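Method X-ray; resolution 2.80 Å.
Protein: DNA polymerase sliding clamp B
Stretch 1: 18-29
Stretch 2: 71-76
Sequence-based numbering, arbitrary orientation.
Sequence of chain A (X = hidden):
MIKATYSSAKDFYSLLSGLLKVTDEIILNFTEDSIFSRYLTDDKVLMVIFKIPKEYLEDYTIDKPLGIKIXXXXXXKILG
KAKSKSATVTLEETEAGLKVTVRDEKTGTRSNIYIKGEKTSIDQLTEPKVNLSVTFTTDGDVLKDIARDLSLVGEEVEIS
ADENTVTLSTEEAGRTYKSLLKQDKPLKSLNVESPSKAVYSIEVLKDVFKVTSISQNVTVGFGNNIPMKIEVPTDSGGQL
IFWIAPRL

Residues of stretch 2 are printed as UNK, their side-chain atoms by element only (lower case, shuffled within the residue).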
# COMPACT_ATOMS: atom_id res chain seq x y z
N GLY A 18 14.00 9.70 -23.45
CA GLY A 18 15.41 10.05 -23.45
C GLY A 18 15.68 11.43 -24.03
O GLY A 18 16.80 11.92 -23.99
N LEU A 19 14.64 12.05 -24.57
CA LEU A 19 14.77 13.38 -25.15
C LEU A 19 15.01 14.42 -24.05
O LEU A 19 14.08 14.86 -23.38
CB LEU A 19 13.53 13.74 -25.96
CG LEU A 19 13.18 12.77 -27.10
CD1 LEU A 19 11.98 13.27 -27.89
CD2 LEU A 19 14.37 12.58 -28.02
N LEU A 20 16.27 14.81 -23.88
CA LEU A 20 16.66 15.74 -22.82
C LEU A 20 16.19 17.16 -23.07
O LEU A 20 16.34 17.70 -24.17
CB LEU A 20 18.18 15.73 -22.63
CG LEU A 20 18.80 14.45 -22.07
CD1 LEU A 20 20.32 14.51 -22.17
CD2 LEU A 20 18.37 14.23 -20.63
N LYS A 21 15.61 17.78 -22.04
CA LYS A 21 15.14 19.16 -22.12
C LYS A 21 14.16 19.37 -23.27
O LYS A 21 13.95 20.49 -23.72
CB LYS A 21 16.33 20.12 -22.28
CG LYS A 21 17.27 20.17 -21.08
CD LYS A 21 18.43 21.11 -21.34
CE LYS A 21 19.39 21.16 -20.16
NZ LYS A 21 18.74 21.70 -18.93
N VAL A 22 13.54 18.28 -23.73
CA VAL A 22 12.58 18.37 -24.82
C VAL A 22 11.32 19.11 -24.38
O VAL A 22 10.74 18.81 -23.33
CB VAL A 22 12.19 16.98 -25.36
CG1 VAL A 22 11.44 16.18 -24.31
CG2 VAL A 22 11.35 17.12 -26.62
N THR A 23 10.91 20.09 -25.18
CA THR A 23 9.70 20.84 -24.88
C THR A 23 8.47 19.95 -25.09
O THR A 23 8.59 18.80 -25.50
CB THR A 23 9.60 22.11 -25.76
OG1 THR A 23 8.38 22.81 -25.46
CG2 THR A 23 9.62 21.75 -27.23
N ASP A 24 7.29 20.49 -24.78
CA ASP A 24 6.06 19.72 -24.90
C ASP A 24 5.75 19.33 -26.35
O ASP A 24 5.00 18.39 -26.60
CB ASP A 24 4.88 20.51 -24.32
CG ASP A 24 4.98 20.67 -22.81
OD1 ASP A 24 6.00 20.25 -22.23
OD2 ASP A 24 4.03 21.21 -22.21
N GLU A 25 6.35 20.05 -27.30
CA GLU A 25 6.08 19.82 -28.71
C GLU A 25 7.33 19.36 -29.46
O GLU A 25 8.41 19.92 -29.28
CB GLU A 25 5.53 21.09 -29.36
CG GLU A 25 4.34 21.70 -28.64
CD GLU A 25 3.04 20.97 -28.93
OE1 GLU A 25 2.88 20.45 -30.05
OE2 GLU A 25 2.17 20.93 -28.03
N ILE A 26 7.18 18.34 -30.30
CA ILE A 26 8.26 17.90 -31.17
C ILE A 26 7.75 17.74 -32.59
O ILE A 26 6.54 17.69 -32.82
CB ILE A 26 8.86 16.56 -30.71
CG1 ILE A 26 7.88 15.41 -30.99
CG2 ILE A 26 9.24 16.61 -29.24
CD1 ILE A 26 8.44 14.04 -30.68
N ILE A 27 8.67 17.66 -33.54
CA ILE A 27 8.30 17.47 -34.94
C ILE A 27 8.74 16.10 -35.44
O ILE A 27 9.93 15.85 -35.64
CB ILE A 27 8.91 18.56 -35.84
CG1 ILE A 27 8.37 19.93 -35.45
CG2 ILE A 27 8.61 18.26 -37.30
CD1 ILE A 27 8.87 21.06 -36.33
N LEU A 28 7.77 15.20 -35.61
CA LEU A 28 8.04 13.90 -36.20
C LEU A 28 8.18 14.03 -37.71
O LEU A 28 7.24 14.44 -38.40
CB LEU A 28 6.91 12.92 -35.88
CG LEU A 28 6.94 12.20 -34.53
CD1 LEU A 28 5.66 11.41 -34.34
CD2 LEU A 28 8.15 11.29 -34.43
N ASN A 29 9.35 13.70 -38.23
CA ASN A 29 9.61 13.78 -39.66
C ASN A 29 9.50 12.41 -40.33
O ASN A 29 10.26 11.50 -40.02
CB ASN A 29 10.98 14.39 -39.93
CG ASN A 29 11.11 15.79 -39.36
OD1 ASN A 29 10.37 16.70 -39.73
ND2 ASN A 29 12.06 15.97 -38.45
N UNK A 71 2.29 16.94 -29.63
CA UNK A 71 2.59 17.03 -28.21
C UNK A 71 3.16 15.70 -27.71
O UNK A 71 2.45 14.71 -27.61
n UNK A 71 0.81 18.51 -25.33
c UNK A 71 1.61 17.65 -25.95
o UNK A 71 2.54 17.07 -25.37
c UNK A 71 1.33 17.39 -27.42
N UNK A 72 4.45 15.70 -27.40
CA UNK A 72 5.15 14.48 -27.03
C UNK A 72 4.55 13.80 -25.80
O UNK A 72 4.60 12.58 -25.67
c UNK A 72 6.84 15.70 -25.61
c UNK A 72 7.39 13.43 -26.53
c UNK A 72 8.87 13.60 -26.30
c UNK A 72 6.65 14.74 -26.78
N UNK A 73 3.97 14.60 -24.90
CA UNK A 73 3.38 14.06 -23.68
C UNK A 73 2.26 13.07 -23.97
O UNK A 73 2.20 11.99 -23.37
n UNK A 73 3.84 17.36 -22.32
c UNK A 73 3.99 16.05 -22.24
o UNK A 73 4.99 15.53 -21.73
c UNK A 73 2.87 15.20 -22.79
N UNK A 74 1.37 13.43 -24.89
CA UNK A 74 0.26 12.56 -25.27
C UNK A 74 0.76 11.25 -25.86
O UNK A 74 0.18 10.19 -25.64
c UNK A 74 -0.65 13.27 -26.27
o UNK A 74 -1.33 14.64 -24.45
c UNK A 74 -1.30 14.51 -25.70
o UNK A 74 -1.79 15.34 -26.49
N UNK A 75 1.85 11.34 -26.63
CA UNK A 75 2.42 10.17 -27.28
C UNK A 75 3.08 9.24 -26.27
O UNK A 75 3.24 8.05 -26.53
c UNK A 75 4.10 9.50 -29.16
c UNK A 75 3.44 10.60 -28.34
c UNK A 75 4.96 10.10 -30.27
c UNK A 75 3.06 8.56 -29.75
N UNK A 76 3.44 9.78 -25.11
CA UNK A 76 4.02 8.96 -24.05
C UNK A 76 2.92 8.23 -23.28
O UNK A 76 3.09 7.06 -22.91
c UNK A 76 4.86 9.82 -23.10
c UNK A 76 6.16 10.33 -23.70
c UNK A 76 8.33 11.53 -23.26
n UNK A 76 9.17 12.26 -22.26
c UNK A 76 7.00 11.06 -22.67

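Position 71 carries four side-chain atoms: two carbons in a row, the second bearing one oxygen and one nitrogen, a short amide. The residue forms an antiparallel, non-hydrogen-bonded bridge with Glu 25, their CA atoms 4.5 Å apart, and its CB lies 3.7 Å from Glu 25 OE2. The residue is Asn 71. Asparagine suits the place because its side chain is short enough to fold back on the helix that follows: as the N-cap, Asn 71 OD1 accepts a 2.9 Å hydrogen bond from the backbone N of position 73. Asn 71 OD1 also sits 3.1 Å from Asp 24 O, but both are acceptors, so no hydrogen bond joins them.

Position 72 has four carbons and no polar atom, forked at the first, with one arm two carbons long. This beta-branched chain points toward stretch 1 and meets Leu 19, Val 22, Thr 23 and Ile 26. It is Ile 72. Its CD1 reaches Leu 19 CD1 at 3.5 Å and Val 22 CG1 at 4.1 Å; its CG2 lies 3.6 Å from Thr 23 O, and its CB 4.0 Å from Ile 26 CG2. The fork thus lets one buried side chain pack in two directions.

Position 73 again shows two carbons, the second with one oxygen and one nitrogen, and its chain points toward stretch 1 near Asp 24. This is Asn 73. Its ND2 lies 3.5 Å from Asp 24 CG, next to the carboxylate but not hydrogen-bonded to it; a polar amide is at home at this partly exposed site.

Position 74 has two carbons, the second carrying two oxygens: a short carboxylate, Asp 74. It lies out of reach of stretch 1, and an acidic residue in the first turn of a helix is favorable to the helix dipole.

Position 75 has four carbons forked at the second and points toward Leu 28. It is Leu 75, whose CD2 lies 4.3 Å from Leu 28 CD1, extending the apolar contact in a buried setting.

At position 76, four carbons in a row end in nitrogen, identifying Lys 76. Its end comes nearer than its start, yet makes no close contact with stretch 1; a long charged chain is acceptable at this partly exposed position.

The contact combines one polar anchor with an apolar patch. Ile 72 N donates to Asp 24 O at 2.9 Å, and Asn 71 CA approaches Asp 24 O at 3.2 Å in a CA-H...O contact. These place the helix start against the residue just before the strand, while Ile 72 packs against Leu 19, Val 22 and Ile 26, and Leu 75 meets Leu 28.

Stretch 2 (71-76) NINDLK
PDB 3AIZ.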